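Local coordinates for DUF5751 domain-containing protein (Sulfolobus tokodaii, PDB 2RBG), which is of unknown function but folds as an alpha/beta domain in which helices pack around a five-stranded parallel sheet of Rossmann-like strand order, at residues K4-L9 with E86-L91; T36-F41 with I63-F68. All coordinates share one frame; numbering follows the deposited sequence.

Contact 1: K4-L9 with E86-L91; sequences KNILTL and EVDGLL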
ATOM      1  N   LYS A   4      17.069   7.194  11.964  1.00 18.90           N
ATOM      2  CA  LYS A   4      18.369   6.595  12.251  1.00 18.65           C
ATOM      3  C   LYS A   4      18.314   5.084  12.464  1.00 15.20           C
ATOM      4  O   LYS A   4      19.304   4.393  12.245  1.00 13.13           O
ATOM      5  CB  LYS A   4      18.974   7.250  13.498  1.00 21.41           C
ATOM      6  CG  LYS A   4      19.143   8.761  13.392  1.00 32.01           C
ATOM      7  CD  LYS A   4      20.231   9.141  12.396  1.00 36.58           C
ATOM      8  CE  LYS A   4      21.605   8.702  12.884  1.00 39.57           C
ATOM      9  NZ  LYS A   4      22.684   9.085  11.933  1.00 43.99           N
ATOM     10  N   ASN A   5      17.171   4.575  12.912  1.00 13.77           N
ATOM     11  CA  ASN A   5      17.029   3.139  13.146  1.00 13.94           C
ATOM     12  C   ASN A   5      15.570   2.741  12.994  1.00 14.07           C
ATOM     13  O   ASN A   5      14.749   2.972  13.879  1.00 13.93           O
ATOM     14  CB  ASN A   5      17.550   2.769  14.542  1.00 15.07           C
ATOM     15  CG  ASN A   5      17.578   1.267  14.777  1.00 19.05           C
ATOM     16  OD1 ASN A   5      17.814   0.487  13.854  1.00 18.93           O
ATOM     17  ND2 ASN A   5      17.358   0.856  16.021  1.00 23.13           N
ATOM     18  N   ILE A   6      15.267   2.133  11.855  1.00 12.56           N
ATOM     19  CA  ILE A   6      13.917   1.708  11.522  1.00 10.81           C
ATOM     20  C   ILE A   6      13.507   0.391  12.174  1.00  9.05           C
ATOM     21  O   ILE A   6      14.237  -0.600  12.102  1.00 10.03           O
ATOM     22  CB  ILE A   6      13.772   1.542   9.990  1.00 10.42           C
ATOM     23  CG1 ILE A   6      14.196   2.833   9.280  1.00 14.05           C
ATOM     24  CG2 ILE A   6      12.340   1.169   9.634  1.00 10.54           C
ATOM     25  CD1 ILE A   6      13.348   4.040   9.630  1.00 13.83           C
ATOM     26  N   LEU A   7      12.345   0.387  12.824  1.00  7.97           N
ATOM     27  CA  LEU A   7      11.827  -0.836  13.425  1.00  7.84           C
ATOM     28  C   LEU A   7      11.055  -1.527  12.307  1.00  6.49           C
ATOM     29  O   LEU A   7      10.070  -0.985  11.806  1.00  7.93           O
ATOM     30  CB  LEU A   7      10.863  -0.536  14.575  1.00  7.80           C
ATOM     31  CG  LEU A   7      10.145  -1.773  15.134  1.00  8.47           C
ATOM     32  CD1 LEU A   7      11.160  -2.723  15.761  1.00  8.00           C
ATOM     33  CD2 LEU A   7       9.108  -1.345  16.165  1.00 10.59           C
ATOM     34  N   THR A   8      11.513  -2.707  11.904  1.00  5.70           N
ATOM     35  CA  THR A   8      10.849  -3.458  10.845  1.00  6.42           C
ATOM     36  C   THR A   8      10.191  -4.699  11.427  1.00  6.87           C
ATOM     37  O   THR A   8      10.844  -5.507  12.087  1.00  7.76           O
ATOM     38  CB  THR A   8      11.850  -3.878   9.743  1.00  6.58           C
ATOM     39  OG1 THR A   8      12.320  -2.709   9.056  1.00  7.53           O
ATOM     40  CG2 THR A   8      11.182  -4.805   8.734  1.00  7.99           C
ATOM     41  N   LEU A   9       8.888  -4.828  11.195  1.00  7.67           N
ATOM     42  CA  LEU A   9       8.132  -5.968  11.683  1.00  8.24           C
ATOM     43  C   LEU A   9       7.590  -6.731  10.484  1.00  8.48           C
ATOM     44  O   LEU A   9       7.028  -6.133   9.565  1.00  7.88           O
ATOM     45  CB  LEU A   9       6.961  -5.501  12.553  1.00  9.90           C
ATOM     46  CG  LEU A   9       7.289  -4.513  13.674  1.00 11.56           C
ATOM     47  CD1 LEU A   9       6.015  -4.183  14.444  1.00 10.95           C
ATOM     48  CD2 LEU A   9       8.337  -5.109  14.599  1.00 10.46           C
ATOM     49  N   GLU A  86      16.212   1.667  20.575  1.00 16.65           N
ATOM     50  CA  GLU A  86      16.136   3.027  20.067  1.00 20.54           C
ATOM     51  C   GLU A  86      15.778   3.007  18.588  1.00 19.99           C
ATOM     52  O   GLU A  86      16.649   2.879  17.728  1.00 23.78           O
ATOM     53  CB  GLU A  86      17.471   3.746  20.276  1.00 25.96           C
ATOM     54  CG  GLU A  86      17.591   5.081  19.545  1.00 39.12           C
ATOM     55  CD  GLU A  86      16.390   5.983  19.753  1.00 45.75           C
ATOM     56  OE1 GLU A  86      16.003   6.203  20.921  1.00 50.19           O
ATOM     57  OE2 GLU A  86      15.837   6.478  18.745  1.00 50.06           O
ATOM     58  N   VAL A  87      14.484   3.117  18.304  1.00 20.16           N
ATOM     59  CA  VAL A  87      13.980   3.128  16.934  1.00 18.68           C
ATOM     60  C   VAL A  87      13.193   4.417  16.708  1.00 18.77           C
ATOM     61  O   VAL A  87      12.619   4.967  17.649  1.00 17.50           O
ATOM     62  CB  VAL A  87      13.064   1.921  16.671  1.00 18.06           C
ATOM     63  CG1 VAL A  87      13.874   0.636  16.725  1.00 20.67           C
ATOM     64  CG2 VAL A  87      11.949   1.884  17.702  1.00 18.82           C
ATOM     65  N   ASP A  88      13.165   4.901  15.468  1.00 16.11           N
ATOM     66  CA  ASP A  88      12.454   6.141  15.156  1.00 16.31           C
ATOM     67  C   ASP A  88      11.500   6.076  13.967  1.00 20.76           C
ATOM     68  O   ASP A  88      10.750   7.021  13.717  1.00 25.38           O
ATOM     69  CB  ASP A  88      13.451   7.274  14.921  1.00 19.28           C
ATOM     70  CG  ASP A  88      14.595   6.866  14.015  1.00 18.16           C
ATOM     71  OD1 ASP A  88      14.405   5.959  13.175  1.00 19.26           O
ATOM     72  OD2 ASP A  88      15.682   7.465  14.136  1.00 20.16           O
ATOM     73  N   GLY A  89      11.547   4.979  13.225  1.00 14.98           N
ATOM     74  CA  GLY A  89      10.664   4.818  12.080  1.00 11.49           C
ATOM     75  C   GLY A  89      10.069   3.428  12.146  1.00 11.28           C
ATOM     76  O   GLY A  89      10.622   2.559  12.820  1.00 11.07           O
ATOM     77  N   LEU A  90       8.962   3.202  11.442  1.00  7.86           N
ATOM     78  CA  LEU A  90       8.308   1.899  11.471  1.00  8.27           C
ATOM     79  C   LEU A  90       7.920   1.363  10.097  1.00  6.84           C
ATOM     80  O   LEU A  90       7.363   2.089   9.277  1.00  8.06           O
ATOM     81  CB  LEU A  90       7.050   1.977  12.338  1.00  9.22           C
ATOM     82  CG  LEU A  90       6.166   0.730  12.410  1.00  7.17           C
ATOM     83  CD1 LEU A  90       6.912  -0.390  13.122  1.00  7.45           C
ATOM     84  CD2 LEU A  90       4.877   1.058  13.148  1.00 10.76           C
ATOM     85  N   LEU A  91       8.217   0.087   9.867  1.00  6.67           N
ATOM     86  CA  LEU A  91       7.864  -0.603   8.626  1.00  5.88           C
ATOM     87  C   LEU A  91       7.115  -1.865   9.036  1.00  7.65           C
ATOM     88  O   LEU A  91       7.562  -2.596   9.924  1.00  7.92           O
ATOM     89  CB  LEU A  91       9.115  -0.972   7.824  1.00  6.06           C
ATOM     90  CG  LEU A  91       9.849   0.198   7.160  1.00  7.72           C
ATOM     91  CD1 LEU A  91      11.145  -0.297   6.526  1.00  9.04           C
ATOM     92  CD2 LEU A  91       8.945   0.832   6.101  1.00 11.40           C
TER

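Contact 2: T36-F41 with I63-F68; sequences TTINVF and IGYELF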
ATOM      1  N   THR A  36      18.434  -0.769  10.580  1.00 11.15           N
ATOM      2  CA  THR A  36      17.092  -1.258  10.850  1.00  9.64           C
ATOM      3  C   THR A  36      17.193  -2.483  11.739  1.00  8.90           C
ATOM      4  O   THR A  36      18.136  -3.271  11.626  1.00 11.37           O
ATOM      5  CB  THR A  36      16.326  -1.639   9.553  1.00  9.30           C
ATOM      6  OG1 THR A  36      14.998  -2.064   9.892  1.00 11.46           O
ATOM      7  CG2 THR A  36      17.033  -2.770   8.812  1.00 10.57           C
ATOM      8  N   THR A  37      16.247  -2.615  12.657  1.00  8.09           N
ATOM      9  CA  THR A  37      16.213  -3.774  13.536  1.00  8.90           C
ATOM     10  C   THR A  37      14.981  -4.533  13.063  1.00  9.34           C
ATOM     11  O   THR A  37      13.846  -4.072  13.216  1.00 10.35           O
ATOM     12  CB  THR A  37      16.110  -3.359  15.028  1.00 16.76           C
ATOM     13  OG1 THR A  37      15.996  -4.533  15.839  1.00 18.76           O
ATOM     14  CG2 THR A  37      14.923  -2.443  15.267  1.00 17.18           C
ATOM     15  N   ILE A  38      15.231  -5.679  12.441  1.00  8.42           N
ATOM     16  CA  ILE A  38      14.186  -6.514  11.862  1.00  9.46           C
ATOM     17  C   ILE A  38      13.681  -7.599  12.801  1.00 10.38           C
ATOM     18  O   ILE A  38      14.460  -8.398  13.323  1.00 11.66           O
ATOM     19  CB  ILE A  38      14.701  -7.169  10.569  1.00  9.91           C
ATOM     20  CG1 ILE A  38      15.270  -6.091   9.646  1.00 12.94           C
ATOM     21  CG2 ILE A  38      13.581  -7.933   9.878  1.00  9.08           C
ATOM     22  CD1 ILE A  38      15.974  -6.636   8.423  1.00 11.43           C
ATOM     23  N   ASN A  39      12.367  -7.626  12.995  1.00  6.80           N
ATOM     24  CA  ASN A  39      11.730  -8.602  13.871  1.00  8.56           C
ATOM     25  C   ASN A  39      10.786  -9.463  13.056  1.00  8.17           C
ATOM     26  O   ASN A  39       9.788  -8.979  12.519  1.00 12.28           O
ATOM     27  CB  ASN A  39      10.980  -7.874  14.981  1.00  6.67           C
ATOM     28  CG  ASN A  39      11.919  -7.166  15.930  1.00 11.85           C
ATOM     29  OD1 ASN A  39      12.410  -7.755  16.894  1.00 10.25           O
ATOM     30  ND2 ASN A  39      12.199  -5.903  15.647  1.00 11.82           N
ATOM     31  N   VAL A  40      11.112 -10.747  12.977  1.00  9.81           N
ATOM     32  CA  VAL A  40      10.344 -11.701  12.199  1.00 10.60           C
ATOM     33  C   VAL A  40       9.568 -12.656  13.092  1.00 11.33           C
ATOM     34  O   VAL A  40      10.147 -13.338  13.934  1.00 13.32           O
ATOM     35  CB  VAL A  40      11.278 -12.525  11.293  1.00 10.53           C
ATOM     36  CG1 VAL A  40      10.462 -13.358  10.316  1.00  9.46           C
ATOM     37  CG2 VAL A  40      12.241 -11.600  10.564  1.00 10.11           C
ATOM     38  N   PHE A  41       8.256 -12.698  12.899  1.00 10.47           N
ATOM     39  CA  PHE A  41       7.396 -13.576  13.679  1.00 10.56           C
ATOM     40  C   PHE A  41       7.150 -14.799  12.808  1.00 14.51           C
ATOM     41  O   PHE A  41       6.334 -14.777  11.888  1.00 12.82           O
ATOM     42  CB  PHE A  41       6.119 -12.818  14.024  1.00 11.18           C
ATOM     43  CG  PHE A  41       6.383 -11.570  14.817  1.00 13.39           C
ATOM     44  CD1 PHE A  41       6.594 -11.636  16.193  1.00 11.41           C
ATOM     45  CD2 PHE A  41       6.520 -10.340  14.176  1.00 13.82           C
ATOM     46  CE1 PHE A  41       6.945 -10.499  16.917  1.00 12.58           C
ATOM     47  CE2 PHE A  41       6.872  -9.196  14.892  1.00 16.09           C
ATOM     48  CZ  PHE A  41       7.086  -9.278  16.268  1.00 13.07           C
ATOM     49  N   ILE A  63      23.535  -1.575   4.308  1.00 12.30           N
ATOM     50  CA  ILE A  63      22.568  -1.358   5.379  1.00 12.18           C
ATOM     51  C   ILE A  63      22.917  -2.185   6.611  1.00 14.22           C
ATOM     52  O   ILE A  63      23.147  -3.385   6.513  1.00 18.15           O
ATOM     53  CB  ILE A  63      21.133  -1.734   4.932  1.00 13.92           C
ATOM     54  CG1 ILE A  63      20.706  -0.867   3.745  1.00 17.28           C
ATOM     55  CG2 ILE A  63      20.164  -1.549   6.091  1.00 14.00           C
ATOM     56  CD1 ILE A  63      20.687   0.623   4.042  1.00 17.06           C
ATOM     57  N   GLY A  64      22.962  -1.536   7.767  1.00 14.14           N
ATOM     58  CA  GLY A  64      23.257  -2.255   8.990  1.00 16.94           C
ATOM     59  C   GLY A  64      21.947  -2.785   9.529  1.00 18.30           C
ATOM     60  O   GLY A  64      20.946  -2.072   9.538  1.00 20.02           O
ATOM     61  N   TYR A  65      21.927  -4.031   9.974  1.00 18.65           N
ATOM     62  CA  TYR A  65      20.686  -4.581  10.488  1.00 18.31           C
ATOM     63  C   TYR A  65      20.910  -5.605  11.583  1.00 20.44           C
ATOM     64  O   TYR A  65      21.996  -6.169  11.722  1.00 19.03           O
ATOM     65  CB  TYR A  65      19.895  -5.235   9.346  1.00 22.93           C
ATOM     66  CG  TYR A  65      20.436  -6.592   8.945  1.00 22.93           C
ATOM     67  CD1 TYR A  65      20.109  -7.737   9.675  1.00 27.91           C
ATOM     68  CD2 TYR A  65      21.320  -6.725   7.877  1.00 24.79           C
ATOM     69  CE1 TYR A  65      20.652  -8.976   9.358  1.00 26.74           C
ATOM     70  CE2 TYR A  65      21.871  -7.963   7.548  1.00 26.83           C
ATOM     71  CZ  TYR A  65      21.532  -9.084   8.297  1.00 28.42           C
ATOM     72  OH  TYR A  65      22.074 -10.311   7.991  1.00 30.78           O
ATOM     73  N   GLU A  66      19.861  -5.819  12.365  1.00 19.35           N
ATOM     74  CA  GLU A  66      19.859  -6.809  13.427  1.00 18.13           C
ATOM     75  C   GLU A  66      18.646  -7.647  13.070  1.00 17.07           C
ATOM     76  O   GLU A  66      17.647  -7.115  12.582  1.00 13.89           O
ATOM     77  CB  GLU A  66      19.661  -6.165  14.799  1.00 22.10           C
ATOM     78  CG  GLU A  66      20.844  -5.360  15.298  1.00 31.96           C
ATOM     79  CD  GLU A  66      20.688  -4.950  16.751  1.00 38.40           C
ATOM     80  OE1 GLU A  66      19.683  -4.283  17.078  1.00 42.11           O
ATOM     81  OE2 GLU A  66      21.570  -5.298  17.565  1.00 43.89           O
ATOM     82  N   LEU A  67      18.736  -8.952  13.291  1.00 15.56           N
ATOM     83  CA  LEU A  67      17.637  -9.846  12.968  1.00 14.40           C
ATOM     84  C   LEU A  67      17.208 -10.645  14.194  1.00 14.70           C
ATOM     85  O   LEU A  67      18.024 -11.306  14.836  1.00 15.80           O
ATOM     86  CB  LEU A  67      18.065 -10.796  11.843  1.00 16.90           C
ATOM     87  CG  LEU A  67      17.050 -11.812  11.317  1.00 19.24           C
ATOM     88  CD1 LEU A  67      15.836 -11.087  10.756  1.00 21.66           C
ATOM     89  CD2 LEU A  67      17.705 -12.664  10.240  1.00 20.68           C
ATOM     90  N   PHE A  68      15.920 -10.568  14.513  1.00 11.13           N
ATOM     91  CA  PHE A  68      15.354 -11.280  15.649  1.00 12.93           C
ATOM     92  C   PHE A  68      14.144 -12.078  15.189  1.00 12.63           C
ATOM     93  O   PHE A  68      13.254 -11.545  14.526  1.00 12.01           O
ATOM     94  CB  PHE A  68      14.921 -10.292  16.737  1.00 12.05           C
ATOM     95  CG  PHE A  68      16.056  -9.532  17.352  1.00 14.59           C
ATOM     96  CD1 PHE A  68      16.900 -10.143  18.274  1.00 14.07           C
ATOM     97  CD2 PHE A  68      16.296  -8.211  16.997  1.00 15.16           C
ATOM     98  CE1 PHE A  68      17.968  -9.447  18.834  1.00 15.37           C
ATOM     99  CE2 PHE A  68      17.361  -7.505  17.552  1.00 17.63           C
ATOM    100  CZ  PHE A  68      18.199  -8.123  18.471  1.00 18.22           C
TER

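Contact 1: K4-L9 with E86-L91
A first torsion of 46° sets CG of D88 between its own backbone N and carbonyl carbon, while N5 holds its CG anti to its backbone N (chi1 -173°); both residues lie just ahead of parallel strands 6-9 and 89-91, inner strands of a Rossmann-like sheet. The aspartate suits this place because its two carboxylate oxygens accept from two successive backbone amides, both on the syn side: OD2 takes K4 N at 2.6 Å and OD1 takes N5 N at 3.1 Å. In return D88 N donates to N5 O. N5 ND2 reaches E86 O at 2.7 Å; that oxygen lies in the plane of the N5 amide, although ND2 sits above the carbonyl's own plane. G89 follows, where a CB would run into I6 CD1, which rests 3.7 Å from G89 CA. Beyond it the regular ladder runs L7 N to G89 O, L91 N to L7 O and L9 N to L91 O. Branched aliphatic residues suit these buried positions: L7 and L90 lie side by side on one face, CD2 to CD1 3.9 Å. On the other face, where helix 17-31 packs, I6 CG2 touches L91 CD1 at 3.6 Å.

Contact 2: T36-F41 with I63-F68
Strands 36-41 and 64-68 run parallel at 22° with their axes 4.7 Å apart at closest, tied by five backbone hydrogen bonds: T36 N to G64 O, E66 N to T36 O, I38 N to E66 O, F68 N to I38 O and V40 N to F68 O. They are the two ends of a beta-alpha-beta crossover whose connection carries helices 46-52 and 54-59, and strand 64-70 is the outermost on this side of the sheet. The face of I38 and L67 is packed mainly by aliphatic groups. L67 CD1 lies against both V40 CG2, at 3.6 Å, and I38 CG2, at 4.0 Å, and helix 46-52 covers V40 and L67, a setting that suits branched aliphatic residues. Farther back along this face, T36 CG2 packs against Y65 CB at 3.8 Å; the threonine thus offers a methyl to this contact, while its OG1 is hydrogen-bonded to I6 O and T8 OG1 of the neighbouring strand. On the other face N39 and F68 lie side by side and point the same way, the amide and ring planes only 15° apart. Both hold CG anti to their carbonyl carbon (chi1 -65° for F68), which sets the two CG atoms off in the same sense. The asparagine suits this place because OD1 can lie beside F68, 3.6 Å from its CB, and still accept a hydrogen bond from W70 NE1. Replacing F68 with an alanine would probably leave a gap beside the N39 amide and strip T37 OG1 of its aromatic neighbour, although CB would still touch N39 OD1. As it stands, T37 OG1 meets the ring in its plane at the edge, 3.7 Å from F68 CE2.

Overall arrangement
Contacts 1 and 2 belong to one continuous sheet, their centres about 9 Å apart, and they meet where strand 6-11 neighbours strand 35-41. Across that seam T8 O and N39 N probably form a hydrogen bond at 2.8 Å, and N5 OD1 packs 3.5 Å from T36 CA. L7 CD1 lies 3.3 Å from N39 ND2, so the face of contact 1 that carries L7 and L90 continues into the face of contact 2 that carries N39 and F68. Along the chain, 36-41 and 63-68 both fall between the segments of contact 1. Beyond contact 1, strand 117-121 completes the sheet, and the C94-C122 disulfide joins the end of strand 89-94 to the residue just after strand 117-121. No active site is established for this protein.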